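Local coordinates for inorganic pyrophosphatase (Anaplasma phagocytophilum, PDB 3LD3), which probably catalyses the magnesium-dependent hydrolysis of inorganic pyrophosphate to two phosphate ions, working as a homohexamer, at residues Pro49-Phe54 with Trp62-Leu67; Val43-His48 with Pro74-Phe79; Asp89-Leu94 with Ala125-Val130; Ser155-Phe160 with Val172-Trp177. One frame throughout, in Å; residues are numbered along the deposited sequence. Where two conformers were deposited one is given.

Overall arrangement
The four contacts run from an outlying beta hairpin, across the curled, OB-like mixed sheet of a family I pyrophosphatase, to a helix packed on it. Interaction 2 encloses interaction 1 in sequence: segments 43-48 and 74-79 flank hairpin strands 50-54 and 61-66, and the two contacts touch, centres about 11 Å apart. Interaction 3 comes next, where strand 92-95, neighbour of strand 76-79, pairs with strand 122-131; its centre lies about 12 Å from that of interaction 2. Interaction 4, last along the chain, packs helix 150-162 on strand 172-179, its centre about 20 Å from that of interaction 1. Interactions 1, 2 and 3 contribute predicted substrate or magnesium ligands to one active-site pocket.

Interaction 1 of 4, residues Pro49-Phe54 with Trp62-Leu67; sequences PVKYEF and WVDRFL. With PO4 (phosphate ion), chain C.
Lys51 and Arg65 face each other as a hydrogen-bonded antiparallel pair, and both side chains run to the same phosphate ion. On Lys51, CB lies 3.5 Å from Arg65 O. Further out, CD passes beside the guanidinium, 3.1 Å from Arg65 NH1. The chain then bends at its last torsion (chi4 -93°), CE comes close to phosphate O4 and O3, and NZ makes a 2.7 Å salt bridge to Glu53 OE1, meeting it on the anti side and 26° out of the carboxylate plane, plus a weak bond to phosphate O4. Arg65 uses both terminal nitrogens on the ion: NH1 to O2, and NH2 to O3 in an almost straight bond of 3.3 Å. NH1 also reaches Asp64 OD2 at 2.9 Å, in the guanidinium plane. The Asp64 and Glu53 carboxylates stack nearly parallel, with planes 9° apart; the nearby lysine and arginine probably offset their repulsion. Asp64 can join this group because of a classic beta bulge, in which Asp64 and Arg65 both face Lys51. Lys51 and Arg65 are predicted substrate ligands, consistent with the phosphate marking that pocket. On the reverse face Val50, Tyr52, Val63 and Phe66 pack together, and Tyr52 OH bonds Met102 N of a second subunit. The hairpin thus sits between that subunit and its own chain's strand 76-79, whose Tyr77 touches Lys51.

Interaction 2 of 4, residues Val43-His48 with Pro74-Phe79; sequences VSQDSH and PCNYGF
Asn76 holds CG beside its own backbone N (chi1 -57°), which swings its amide back toward segment 43-48, while Gln45 extends with CG anti to the backbone N (chi1 -168°) and lays its chain along Cys75 and Asn76. Asn76 OD1 takes the Gln45 N-H at 2.8 Å in a nearly straight bond, although the donor stands well above the amide plane rather than on a lone pair. The same oxygen also accepts from Val101 N, and Asn76 ND2 gives to Val95 O. Gln45 CB lies 3.4 Å from Asn76 OD1 as the two side chains pass at a slant, their amide planes 31° apart; Gln45 OE1 comes 3.5 Å from Cys75 CA, and NE2 bonds Ala97 O. Next to this, Val43 and Tyr77 form a hydrogen-bonded antiparallel pair, with Tyr77 N to Val43 O at 2.8 Å and Val43 N to Tyr77 O at 2.9 Å. A water donates to both Asp46 OD1 and Pro74 O and so ties the turn to the start of the other segment. Ser47 OG gives a 2.7 Å bond to Ser44 O, bracing the type II turn from Ser44 to Ser47 in the loop leading to strand 50-54. Tyr77, its hydroxyl bonded to Lys126, is a predicted substrate ligand near the bound phosphate, consistent with this single antiparallel bridge forming part of the active-site wall.

Interaction 3 of 4, residues Asp89-Leu94 with Ala125-Val130; sequences DPVDVL and AKVLAV
Lys126 NZ is gripped by three groups: across the contact it makes a 2.9 Å salt bridge to Asp92 OD2, and it also bonds Asp124 OD1 and Tyr77 OH. It meets Asp92 on the anti side of OD2, 32° out of the carboxylate plane. The lysine bends early, at chi2 (-54°), so that its chain runs side by side with Asp92 and CD passes 3.8 Å from Asp92 CB. Asp92 and Asp124 are both predicted magnesium ligands, and the ammonium between them would be expected to ease the repulsion of the two carboxylates. Beyond this polar end the backbones pair in parallel. Val127 N donates to Asp92 O, Leu94 N to Val127 O at 2.8 Å, and Ala129 N to Leu94 O at 2.8 Å. At the opening of the pair a water accepts from Asp92 N and donates to Ala125 O. Apolar side chains fill both faces: Val91 CG1 lies 3.7 Å from Val127 CG2, and Val93 CG1 the same distance from Ala129 CB, whereas Leu94 CB rests on Leu128 CD1 at 3.9 Å on the side that carries Lys126. Helix 180-195 covers the valine side through Leu186, which touches Val91 and Val127. Against the other side lies helix 150-162, with Ile156 and Phe160 on Leu94 and Leu153 on Leu128, while strands 76-79 and 106-119 flank the pair within the sheet.

Interaction 4 of 4, residues Ser155-Phe160 with Val172-Trp177; sequences SISHFF and VSVGCW
Ile156 crosses Trp177 at about a right angle, in a helix-on-strand packing that lays helix 150-162 of the pyrophosphatase fold against strand 172-179. The two segments run nearly antiparallel, 157° apart, with their axes 8.7 Å from each other at closest approach. Ile156 approaches the six-membered end of the indole: CD1 lies at the ring edge, 3.9 Å from Trp177 CH2, and CB and CG2 come up to CZ2. Trp177 CG lies beside its own backbone N (chi1 -74°), an orientation that carries the ring back to the helix. Val174 points toward the helix and spreads its methyls, CG1 beside Ser157 CB and CG2 4.0 Å from Phe160 CB. Val172, at the far end, packs against the backbone carbonyl of Phe160, its CB 3.3 Å from Phe160 O. The ring of Phe160 turns from the strand to Lys126 and to Tyr163, a predicted substrate ligand, while Leu115 of strand 106-119 lies against Ile156, Ser157 and Trp177. Two waters may link Ser157 OG to the strand, but the serine has two conformers, which leaves the helix end of these bridges doubtful. Their strand ends are firm: one water donates to Gly175 O at 2.8 Å, and the other lies in the indole plane and accepts from Trp177 NE1 at 3.0 Å.

Interaction 1 of 4, residues Pro49-Phe54 with Trp62-Leu67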
loop_
_atom_site.group_PDB
_atom_site.type_symbol
_atom_site.label_atom_id
_atom_site.label_comp_id
_atom_site.label_asym_id
_atom_site.label_seq_id
_atom_site.Cartn_x
_atom_site.Cartn_y
_atom_site.Cartn_z
ATOM N N PRO A 49 4.877 -7.877 9.384
ATOM C CA PRO A 49 5.526 -8.189 10.638
ATOM C C PRO A 49 7.069 -8.096 10.610
ATOM O O PRO A 49 7.774 -9.068 10.947
ATOM C CB PRO A 49 4.978 -9.592 10.927
ATOM C CG PRO A 49 4.772 -10.188 9.650
ATOM C CD PRO A 49 4.194 -9.053 8.819
ATOM N N VAL A 50 7.597 -6.946 10.177
ATOM C CA VAL A 50 9.023 -6.676 10.249
ATOM C C VAL A 50 9.275 -5.932 11.560
ATOM O O VAL A 50 8.834 -4.801 11.735
ATOM C CB VAL A 50 9.534 -5.841 9.062
ATOM C CG1 VAL A 50 11.048 -5.683 9.101
ATOM C CG2 VAL A 50 9.088 -6.471 7.696
ATOM N N LYS A 51 10.008 -6.552 12.474
ATOM C CA LYS A 51 10.228 -5.943 13.797
ATOM C C LYS A 51 11.564 -5.210 13.783
ATOM O O LYS A 51 12.640 -5.805 13.956
ATOM C CB LYS A 51 10.222 -6.974 14.927
ATOM C CG LYS A 51 10.155 -6.221 16.251
ATOM C CD LYS A 51 10.710 -6.880 17.406
ATOM C CE LYS A 51 10.215 -6.188 18.677
ATOM N NZ LYS A 51 11.117 -5.126 19.182
ATOM N N TYR A 52 11.509 -3.913 13.558
ATOM C CA TYR A 52 12.688 -3.088 13.636
ATOM C C TYR A 52 12.973 -2.723 15.093
ATOM O O TYR A 52 12.067 -2.712 15.948
ATOM C CB TYR A 52 12.511 -1.783 12.842
ATOM C CG TYR A 52 12.138 -1.945 11.389
ATOM C CD1 TYR A 52 13.118 -2.210 10.435
ATOM C CD2 TYR A 52 10.798 -1.794 10.954
ATOM C CE1 TYR A 52 12.798 -2.389 9.089
ATOM C CE2 TYR A 52 10.468 -1.941 9.609
ATOM C CZ TYR A 52 11.476 -2.215 8.683
ATOM O OH TYR A 52 11.196 -2.365 7.350
ATOM N N GLU A 53 14.241 -2.417 15.337
ATOM C CA GLU A 53 14.712 -1.925 16.618
ATOM C C GLU A 53 15.870 -0.995 16.426
ATOM O O GLU A 53 16.795 -1.309 15.698
ATOM C CB GLU A 53 15.207 -3.083 17.488
ATOM C CG GLU A 53 14.110 -4.088 17.840
ATOM C CD GLU A 53 14.529 -5.128 18.916
ATOM O OE1 GLU A 53 13.666 -5.973 19.290
ATOM O OE2 GLU A 53 15.714 -5.091 19.348
ATOM N N PHE A 54 15.874 0.120 17.152
ATOM C CA PHE A 54 17.027 1.001 17.147
ATOM C C PHE A 54 18.157 0.480 18.019
ATOM O O PHE A 54 17.918 -0.081 19.094
ATOM C CB PHE A 54 16.643 2.417 17.610
ATOM C CG PHE A 54 16.106 3.243 16.527
ATOM C CD1 PHE A 54 16.969 3.792 15.585
ATOM C CD2 PHE A 54 14.742 3.390 16.355
ATOM C CE1 PHE A 54 16.494 4.534 14.524
ATOM C CE2 PHE A 54 14.239 4.138 15.294
ATOM C CZ PHE A 54 15.115 4.707 14.378
ATOM N N TRP A 62 17.654 -1.431 12.941
ATOM C CA TRP A 62 17.958 -2.771 12.528
ATOM C C TRP A 62 16.689 -3.572 12.388
ATOM O O TRP A 62 15.726 -3.335 13.093
ATOM C CB TRP A 62 18.805 -3.461 13.618
ATOM C CG TRP A 62 20.223 -3.004 13.655
ATOM C CD1 TRP A 62 20.700 -1.845 14.209
ATOM C CD2 TRP A 62 21.347 -3.698 13.150
ATOM N NE1 TRP A 62 22.054 -1.776 14.046
ATOM C CE2 TRP A 62 22.481 -2.897 13.400
ATOM C CE3 TRP A 62 21.515 -4.917 12.501
ATOM C CZ2 TRP A 62 23.762 -3.295 13.049
ATOM C CZ3 TRP A 62 22.785 -5.283 12.117
ATOM C CH2 TRP A 62 23.892 -4.477 12.411
ATOM N N VAL A 63 16.702 -4.567 11.501
ATOM C CA VAL A 63 15.704 -5.582 11.535
ATOM C C VAL A 63 16.113 -6.572 12.644
ATOM O O VAL A 63 17.071 -7.335 12.465
ATOM C CB VAL A 63 15.623 -6.326 10.189
ATOM C CG1 VAL A 63 14.541 -7.400 10.253
ATOM C CG2 VAL A 63 15.318 -5.303 9.038
ATOM N N ASP A 64 15.348 -6.619 13.716
ATOM C CA ASP A 64 15.591 -7.599 14.764
ATOM C C ASP A 64 15.156 -8.967 14.265
ATOM O O ASP A 64 15.912 -9.940 14.343
ATOM C CB ASP A 64 14.851 -7.262 16.036
ATOM C CG ASP A 64 15.027 -8.345 17.094
ATOM O OD1 ASP A 64 16.181 -8.589 17.506
ATOM O OD2 ASP A 64 14.023 -8.985 17.448
ATOM N N ARG A 65 13.930 -9.037 13.763
ATOM C CA ARG A 65 13.416 -10.261 13.165
ATOM C C ARG A 65 12.186 -9.999 12.314
ATOM O O ARG A 65 11.587 -8.919 12.385
ATOM C CB ARG A 65 13.038 -11.255 14.280
ATOM C CG ARG A 65 11.810 -10.911 15.078
ATOM C CD ARG A 65 11.679 -11.830 16.304
ATOM N NE ARG A 65 10.517 -11.561 17.153
ATOM C CZ ARG A 65 10.440 -10.650 18.115
ATOM N NH1 ARG A 65 11.428 -9.796 18.328
ATOM N NH2 ARG A 65 9.333 -10.544 18.842
ATOM N N PHE A 66 11.804 -10.988 11.534
ATOM C CA PHE A 66 10.466 -11.063 11.008
ATOM C C PHE A 66 9.664 -11.931 11.990
ATOM O O PHE A 66 10.148 -12.999 12.414
ATOM C CB PHE A 66 10.478 -11.657 9.603
ATOM C CG PHE A 66 11.276 -10.842 8.583
ATOM C CD1 PHE A 66 10.628 -10.047 7.632
ATOM C CD2 PHE A 66 12.658 -10.877 8.568
ATOM C CE1 PHE A 66 11.362 -9.308 6.716
ATOM C CE2 PHE A 66 13.394 -10.144 7.663
ATOM C CZ PHE A 66 12.721 -9.342 6.721
ATOM N N LEU A 67 8.488 -11.497 12.397
ATOM C CA LEU A 67 7.724 -12.309 13.357
ATOM C C LEU A 67 7.418 -13.644 12.684
ATOM O O LEU A 67 7.010 -13.686 11.536
ATOM C CB LEU A 67 6.406 -11.642 13.762
ATOM C CG LEU A 67 6.392 -10.244 14.374
ATOM C CD1 LEU A 67 4.980 -9.834 14.829
ATOM C CD2 LEU A 67 7.407 -10.216 15.528
HETATM P P PO4 C . 10.365 -7.953 21.931
HETATM O O1 PO4 C . 10.414 -8.587 23.299
HETATM O O2 PO4 C . 11.511 -8.442 21.064
HETATM O O3 PO4 C . 9.076 -8.313 21.219
HETATM O O4 PO4 C . 10.432 -6.436 22.111
#

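Interaction 2 of 4, residues Val43-His48 with Pro74-Phe79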
loop_
_atom_site.group_PDB
_atom_site.type_symbol
_atom_site.label_atom_id
_atom_site.label_comp_id
_atom_site.label_asym_id
_atom_site.label_seq_id
_atom_site.Cartn_x
_atom_site.Cartn_y
_atom_site.Cartn_z
ATOM N N VAL A 43 8.042 0.278 14.966
ATOM C CA VAL A 43 7.162 -0.490 14.101
ATOM C C VAL A 43 5.861 0.260 13.889
ATOM O O VAL A 43 5.198 0.685 14.873
ATOM C CB VAL A 43 6.841 -1.923 14.680
ATOM C CG1 VAL A 43 5.906 -2.700 13.739
ATOM C CG2 VAL A 43 8.126 -2.727 14.905
ATOM N N SER A 44 5.459 0.392 12.633
ATOM C CA SER A 44 4.234 1.089 12.288
ATOM C C SER A 44 3.001 0.240 12.569
ATOM O O SER A 44 3.006 -0.972 12.367
ATOM C CB SER A 44 4.213 1.449 10.806
ATOM O OG SER A 44 5.301 2.272 10.446
ATOM N N GLN A 45 1.922 0.908 12.959
ATOM C CA GLN A 45 0.634 0.275 13.099
ATOM C C GLN A 45 0.204 -0.421 11.808
ATOM O O GLN A 45 0.413 0.078 10.704
ATOM C CB GLN A 45 -0.377 1.366 13.443
ATOM C CG GLN A 45 -1.708 0.964 13.894
ATOM C CD GLN A 45 -2.417 2.248 14.367
ATOM O OE1 GLN A 45 -2.322 2.611 15.533
ATOM N NE2 GLN A 45 -2.922 3.034 13.388
ATOM N N ASP A 46 -0.339 -1.626 11.959
ATOM C CA ASP A 46 -0.940 -2.344 10.859
ATOM C C ASP A 46 0.048 -2.733 9.760
ATOM O O ASP A 46 -0.349 -2.852 8.614
ATOM C CB ASP A 46 -2.104 -1.531 10.276
ATOM C CG ASP A 46 -3.209 -1.282 11.303
ATOM O OD1 ASP A 46 -3.295 -2.033 12.295
ATOM O OD2 ASP A 46 -3.978 -0.295 11.170
ATOM N N SER A 47 1.327 -2.872 10.095
ATOM C CA SER A 47 2.356 -3.135 9.100
ATOM C C SER A 47 2.562 -4.637 8.908
ATOM O O SER A 47 2.026 -5.449 9.651
ATOM C CB SER A 47 3.678 -2.496 9.536
ATOM O OG SER A 47 4.070 -2.941 10.835
ATOM N N HIS A 48 3.328 -4.986 7.893
ATOM C CA HIS A 48 3.831 -6.358 7.779
ATOM C C HIS A 48 4.730 -6.612 8.994
ATOM O O HIS A 48 5.303 -5.691 9.562
ATOM C CB HIS A 48 4.593 -6.521 6.490
ATOM C CG HIS A 48 3.735 -6.363 5.275
ATOM N ND1 HIS A 48 2.574 -7.088 5.092
ATOM C CD2 HIS A 48 3.873 -5.574 4.180
ATOM C CE1 HIS A 48 2.035 -6.743 3.929
ATOM N NE2 HIS A 48 2.812 -5.842 3.350
ATOM N N PRO A 74 -0.669 -4.070 16.749
ATOM C CA PRO A 74 -1.985 -3.416 16.635
ATOM C C PRO A 74 -1.995 -1.893 16.838
ATOM O O PRO A 74 -3.038 -1.229 16.661
ATOM C CB PRO A 74 -2.804 -4.131 17.697
ATOM C CG PRO A 74 -1.841 -4.550 18.734
ATOM C CD PRO A 74 -0.603 -4.954 17.921
ATOM N N CYS A 75 -0.851 -1.351 17.239
ATOM C CA CYS A 75 -0.632 0.090 17.366
ATOM C C CYS A 75 0.767 0.317 16.808
ATOM O O CYS A 75 1.531 -0.630 16.626
ATOM C CB CYS A 75 -0.656 0.560 18.827
ATOM S SG CYS A 75 -2.092 0.140 19.746
ATOM N N ASN A 76 1.112 1.575 16.568
ATOM C CA ASN A 76 2.493 1.929 16.404
ATOM C C ASN A 76 3.232 1.527 17.672
ATOM O O ASN A 76 2.663 1.555 18.780
ATOM C CB ASN A 76 2.623 3.432 16.162
ATOM C CG ASN A 76 1.827 3.875 14.986
ATOM O OD1 ASN A 76 2.186 3.577 13.842
ATOM N ND2 ASN A 76 0.707 4.536 15.232
ATOM N N TYR A 77 4.457 1.073 17.515
ATOM C CA TYR A 77 5.249 0.592 18.631
ATOM C C TYR A 77 6.640 1.194 18.661
ATOM O O TYR A 77 7.358 1.210 17.670
ATOM C CB TYR A 77 5.333 -0.921 18.551
ATOM C CG TYR A 77 6.059 -1.609 19.670
ATOM C CD1 TYR A 77 5.434 -1.804 20.891
ATOM C CD2 TYR A 77 7.343 -2.103 19.496
ATOM C CE1 TYR A 77 6.077 -2.481 21.914
ATOM C CE2 TYR A 77 8.007 -2.760 20.521
ATOM C CZ TYR A 77 7.352 -2.957 21.727
ATOM O OH TYR A 77 7.998 -3.607 22.759
ATOM N N GLY A 78 7.037 1.676 19.827
ATOM C CA GLY A 78 8.369 2.187 19.990
ATOM C C GLY A 78 8.729 2.367 21.436
ATOM O O GLY A 78 8.194 1.659 22.308
ATOM N N PHE A 79 9.655 3.270 21.681
ATOM C CA PHE A 79 10.211 3.473 23.020
ATOM C C PHE A 79 10.396 4.932 23.431
ATOM O O PHE A 79 10.531 5.832 22.592
ATOM C CB PHE A 79 11.552 2.730 23.153
ATOM C CG PHE A 79 12.670 3.377 22.385
ATOM C CD1 PHE A 79 13.544 4.259 22.992
ATOM C CD2 PHE A 79 12.829 3.118 21.021
ATOM C CE1 PHE A 79 14.563 4.866 22.277
ATOM C CE2 PHE A 79 13.845 3.747 20.296
ATOM C CZ PHE A 79 14.711 4.610 20.911
HETATM O O HOH W 1 -4.750 -1.657 14.442
#

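Interaction 3 of 4, residues Asp89-Leu94 with Ala125-Val130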
loop_
_atom_site.group_PDB
_atom_site.type_symbol
_atom_site.label_atom_id
_atom_site.label_comp_id
_atom_site.label_asym_id
_atom_site.label_seq_id
_atom_site.Cartn_x
_atom_site.Cartn_y
_atom_site.Cartn_z
ATOM N N ASP A 89 15.843 -2.035 29.751
ATOM C CA ASP A 89 15.621 -1.383 28.471
ATOM C C ASP A 89 14.747 -0.136 28.637
ATOM O O ASP A 89 14.095 0.029 29.638
ATOM C CB ASP A 89 14.926 -2.355 27.545
ATOM C CG ASP A 89 15.834 -3.502 27.108
ATOM O OD1 ASP A 89 17.087 -3.348 27.165
ATOM O OD2 ASP A 89 15.282 -4.543 26.695
ATOM N N PRO A 90 14.712 0.729 27.628
ATOM C CA PRO A 90 13.761 1.827 27.690
ATOM C C PRO A 90 12.301 1.349 27.723
ATOM O O PRO A 90 11.999 0.218 27.350
ATOM C CB PRO A 90 14.066 2.638 26.413
ATOM C CG PRO A 90 15.368 2.112 25.922
ATOM C CD PRO A 90 15.450 0.713 26.351
ATOM N N VAL A 91 11.410 2.199 28.220
ATOM C CA VAL A 91 9.999 1.880 28.307
ATOM C C VAL A 91 9.408 1.744 26.907
ATOM O O VAL A 91 9.633 2.603 26.051
ATOM C CB VAL A 91 9.228 3.012 29.017
ATOM C CG1 VAL A 91 7.705 2.735 29.014
ATOM C CG2 VAL A 91 9.761 3.225 30.472
ATOM N N ASP A 92 8.709 0.634 26.678
ATOM C CA ASP A 92 8.043 0.362 25.414
ATOM C C ASP A 92 6.637 0.936 25.445
ATOM O O ASP A 92 5.922 0.824 26.455
ATOM C CB ASP A 92 7.974 -1.134 25.179
ATOM C CG ASP A 92 9.353 -1.753 25.010
ATOM O OD1 ASP A 92 10.220 -1.112 24.371
ATOM O OD2 ASP A 92 9.553 -2.869 25.542
ATOM N N VAL A 93 6.235 1.545 24.328
ATOM C CA VAL A 93 4.941 2.168 24.196
ATOM C C VAL A 93 4.244 1.745 22.903
ATOM O O VAL A 93 4.833 1.817 21.803
ATOM C CB VAL A 93 5.061 3.718 24.218
ATOM C CG1 VAL A 93 3.658 4.397 24.276
ATOM C CG2 VAL A 93 5.922 4.176 25.408
ATOM N N LEU A 94 2.972 1.395 23.050
ATOM C CA LEU A 94 2.026 1.230 21.973
ATOM C C LEU A 94 1.298 2.561 21.773
ATOM O O LEU A 94 0.609 3.064 22.666
ATOM C CB LEU A 94 1.002 0.144 22.319
ATOM C CG LEU A 94 1.582 -1.285 22.420
ATOM C CD1 LEU A 94 0.780 -2.147 23.462
ATOM C CD2 LEU A 94 1.622 -1.907 21.076
ATOM N N ALA A 125 6.328 -4.534 30.945
ATOM C CA ALA A 125 5.068 -3.829 30.765
ATOM C C ALA A 125 5.056 -3.040 29.474
ATOM O O ALA A 125 6.095 -2.568 29.029
ATOM C CB ALA A 125 4.811 -2.885 31.948
ATOM N N LYS A 126 3.873 -2.890 28.896
ATOM C CA LYS A 126 3.688 -2.125 27.660
ATOM C C LYS A 126 2.741 -0.967 27.943
ATOM O O LYS A 126 1.593 -1.176 28.260
ATOM C CB LYS A 126 3.112 -3.009 26.561
ATOM C CG LYS A 126 3.985 -4.233 26.206
ATOM C CD LYS A 126 5.447 -3.868 25.849
ATOM C CE LYS A 126 6.225 -5.180 25.567
ATOM N NZ LYS A 126 7.676 -5.021 25.532
ATOM N N VAL A 127 3.245 0.257 27.850
ATOM C CA VAL A 127 2.430 1.436 28.027
ATOM C C VAL A 127 1.580 1.613 26.762
ATOM O O VAL A 127 2.061 1.363 25.645
ATOM C CB VAL A 127 3.325 2.672 28.262
ATOM C CG1 VAL A 127 2.511 4.011 28.261
ATOM C CG2 VAL A 127 4.088 2.538 29.566
ATOM N N LEU A 128 0.320 1.978 26.947
ATOM C CA LEU A 128 -0.588 2.371 25.885
ATOM C C LEU A 128 -0.805 3.881 25.892
ATOM O O LEU A 128 -1.073 4.466 26.931
ATOM C CB LEU A 128 -1.939 1.676 26.019
ATOM C CG LEU A 128 -2.988 1.933 24.929
ATOM C CD1 LEU A 128 -2.525 1.430 23.529
ATOM C CD2 LEU A 128 -4.387 1.311 25.269
ATOM N N ALA A 129 -0.645 4.503 24.723
ATOM C CA ALA A 129 -0.739 5.961 24.606
ATOM C C ALA A 129 -1.531 6.379 23.356
ATOM O O ALA A 129 -1.710 5.593 22.408
ATOM C CB ALA A 129 0.673 6.599 24.593
ATOM N N VAL A 130 -1.983 7.628 23.364
ATOM C CA VAL A 130 -2.610 8.250 22.208
ATOM C C VAL A 130 -1.824 9.519 21.909
ATOM O O VAL A 130 -1.080 10.002 22.772
ATOM C CB VAL A 130 -4.101 8.543 22.420
ATOM C CG1 VAL A 130 -4.929 7.219 22.663
ATOM C CG2 VAL A 130 -4.346 9.510 23.586
HETATM O O HOH W 2 8.507 -1.258 29.011
#

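Interaction 4 of 4, residues Ser155-Phe160 with Val172-Trp177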
loop_
_atom_site.group_PDB
_atom_site.type_symbol
_atom_site.label_atom_id
_atom_site.label_comp_id
_atom_site.label_asym_id
_atom_site.label_seq_id
_atom_site.Cartn_x
_atom_site.Cartn_y
_atom_site.Cartn_z
ATOM N N SER A 155 -7.429 -7.479 22.008
ATOM C CA SER A 155 -6.517 -7.773 20.883
ATOM C C SER A 155 -5.061 -7.508 21.271
ATOM O O SER A 155 -4.153 -8.250 20.868
ATOM C CB SER A 155 -6.887 -6.991 19.593
ATOM O OG SER A 155 -6.370 -5.660 19.578
ATOM N N ILE A 156 -4.820 -6.457 22.058
ATOM C CA ILE A 156 -3.457 -6.182 22.506
ATOM C C ILE A 156 -2.961 -7.276 23.441
ATOM O O ILE A 156 -1.848 -7.776 23.260
ATOM C CB ILE A 156 -3.335 -4.797 23.171
ATOM C CG1 ILE A 156 -3.656 -3.708 22.150
ATOM C CG2 ILE A 156 -1.961 -4.609 23.769
ATOM C CD1 ILE A 156 -3.745 -2.286 22.808
ATOM N N SER A 157 -3.776 -7.647 24.443
ATOM C CA SER A 157 -3.425 -8.737 25.360
ATOM C C SER A 157 -3.162 -10.030 24.574
ATOM O O SER A 157 -2.195 -10.748 24.832
ATOM C CB SER A 157 -4.533 -8.988 26.389
ATOM O OG SER A 157 -4.806 -7.859 27.206
ATOM N N HIS A 158 -4.045 -10.317 23.621
ATOM C CA HIS A 158 -3.931 -11.500 22.772
ATOM C C HIS A 158 -2.608 -11.482 21.965
ATOM O O HIS A 158 -1.876 -12.499 21.875
ATOM C CB HIS A 158 -5.183 -11.579 21.885
ATOM C CG HIS A 158 -5.190 -12.709 20.920
ATOM N ND1 HIS A 158 -4.448 -12.690 19.760
ATOM C CD2 HIS A 158 -5.840 -13.900 20.937
ATOM C CE1 HIS A 158 -4.652 -13.811 19.093
ATOM N NE2 HIS A 158 -5.469 -14.580 19.807
ATOM N N PHE A 159 -2.289 -10.329 21.378
ATOM C CA PHE A 159 -1.056 -10.183 20.620
ATOM C C PHE A 159 0.174 -10.590 21.452
ATOM O O PHE A 159 1.003 -11.362 21.010
ATOM C CB PHE A 159 -0.920 -8.753 20.062
ATOM C CG PHE A 159 0.367 -8.508 19.312
ATOM C CD1 PHE A 159 0.484 -8.856 17.967
ATOM C CD2 PHE A 159 1.480 -7.984 19.961
ATOM C CE1 PHE A 159 1.699 -8.673 17.268
ATOM C CE2 PHE A 159 2.688 -7.800 19.273
ATOM C CZ PHE A 159 2.793 -8.130 17.930
ATOM N N PHE A 160 0.319 -10.021 22.641
ATOM C CA PHE A 160 1.501 -10.305 23.434
ATOM C C PHE A 160 1.462 -11.734 23.987
ATOM O O PHE A 160 2.518 -12.361 24.143
ATOM C CB PHE A 160 1.686 -9.238 24.519
ATOM C CG PHE A 160 2.172 -7.929 23.945
ATOM C CD1 PHE A 160 3.469 -7.836 23.468
ATOM C CD2 PHE A 160 1.305 -6.873 23.760
ATOM C CE1 PHE A 160 3.924 -6.663 22.859
ATOM C CE2 PHE A 160 1.750 -5.705 23.173
ATOM C CZ PHE A 160 3.062 -5.597 22.744
ATOM N N VAL A 172 5.587 -15.286 27.237
ATOM C CA VAL A 172 4.930 -14.120 27.788
ATOM C C VAL A 172 3.750 -14.537 28.657
ATOM O O VAL A 172 2.891 -15.317 28.249
ATOM C CB VAL A 172 4.433 -13.194 26.692
ATOM C CG1 VAL A 172 3.883 -11.899 27.311
ATOM C CG2 VAL A 172 5.569 -12.886 25.693
ATOM N N SER A 173 3.733 -14.044 29.880
ATOM C CA SER A 173 2.573 -14.226 30.739
ATOM C C SER A 173 1.986 -12.837 30.945
ATOM O O SER A 173 2.587 -11.983 31.586
ATOM C CB SER A 173 2.951 -14.909 32.053
ATOM O OG SER A 173 1.837 -14.971 32.928
ATOM N N VAL A 174 0.823 -12.621 30.338
ATOM C CA VAL A 174 0.187 -11.318 30.318
ATOM C C VAL A 174 -0.700 -11.181 31.537
ATOM O O VAL A 174 -1.477 -12.096 31.823
ATOM C CB VAL A 174 -0.617 -11.106 29.022
ATOM C CG1 VAL A 174 -1.391 -9.754 29.066
ATOM C CG2 VAL A 174 0.341 -11.135 27.815
ATOM N N GLY A 175 -0.565 -10.036 32.228
ATOM C CA GLY A 175 -1.346 -9.678 33.408
ATOM C C GLY A 175 -2.524 -8.772 33.097
ATOM O O GLY A 175 -3.204 -8.937 32.088
ATOM N N CYS A 176 -2.762 -7.792 33.956
ATOM C CA CYS A 176 -3.922 -6.937 33.809
ATOM C C CYS A 176 -3.524 -5.554 33.316
ATOM O O CYS A 176 -2.368 -5.177 33.401
ATOM C CB CYS A 176 -4.639 -6.812 35.136
ATOM S SG CYS A 176 -5.284 -8.399 35.659
ATOM N N TRP A 177 -4.517 -4.831 32.818
ATOM C CA TRP A 177 -4.373 -3.416 32.499
ATOM C C TRP A 177 -4.378 -2.603 33.791
ATOM O O TRP A 177 -5.124 -2.930 34.749
ATOM C CB TRP A 177 -5.542 -2.970 31.625
ATOM C CG TRP A 177 -5.448 -3.460 30.213
ATOM C CD1 TRP A 177 -6.080 -4.534 29.660
ATOM C CD2 TRP A 177 -4.697 -2.848 29.166
ATOM N NE1 TRP A 177 -5.745 -4.650 28.334
ATOM C CE2 TRP A 177 -4.899 -3.627 27.996
ATOM C CE3 TRP A 177 -3.871 -1.729 29.098
ATOM C CZ2 TRP A 177 -4.294 -3.325 26.790
ATOM C CZ3 TRP A 177 -3.265 -1.425 27.884
ATOM C CH2 TRP A 177 -3.503 -2.215 26.744
HETATM O O HOH W 3 -7.259 -7.157 27.756
HETATM O O HOH W 4 -4.891 -8.969 29.899
#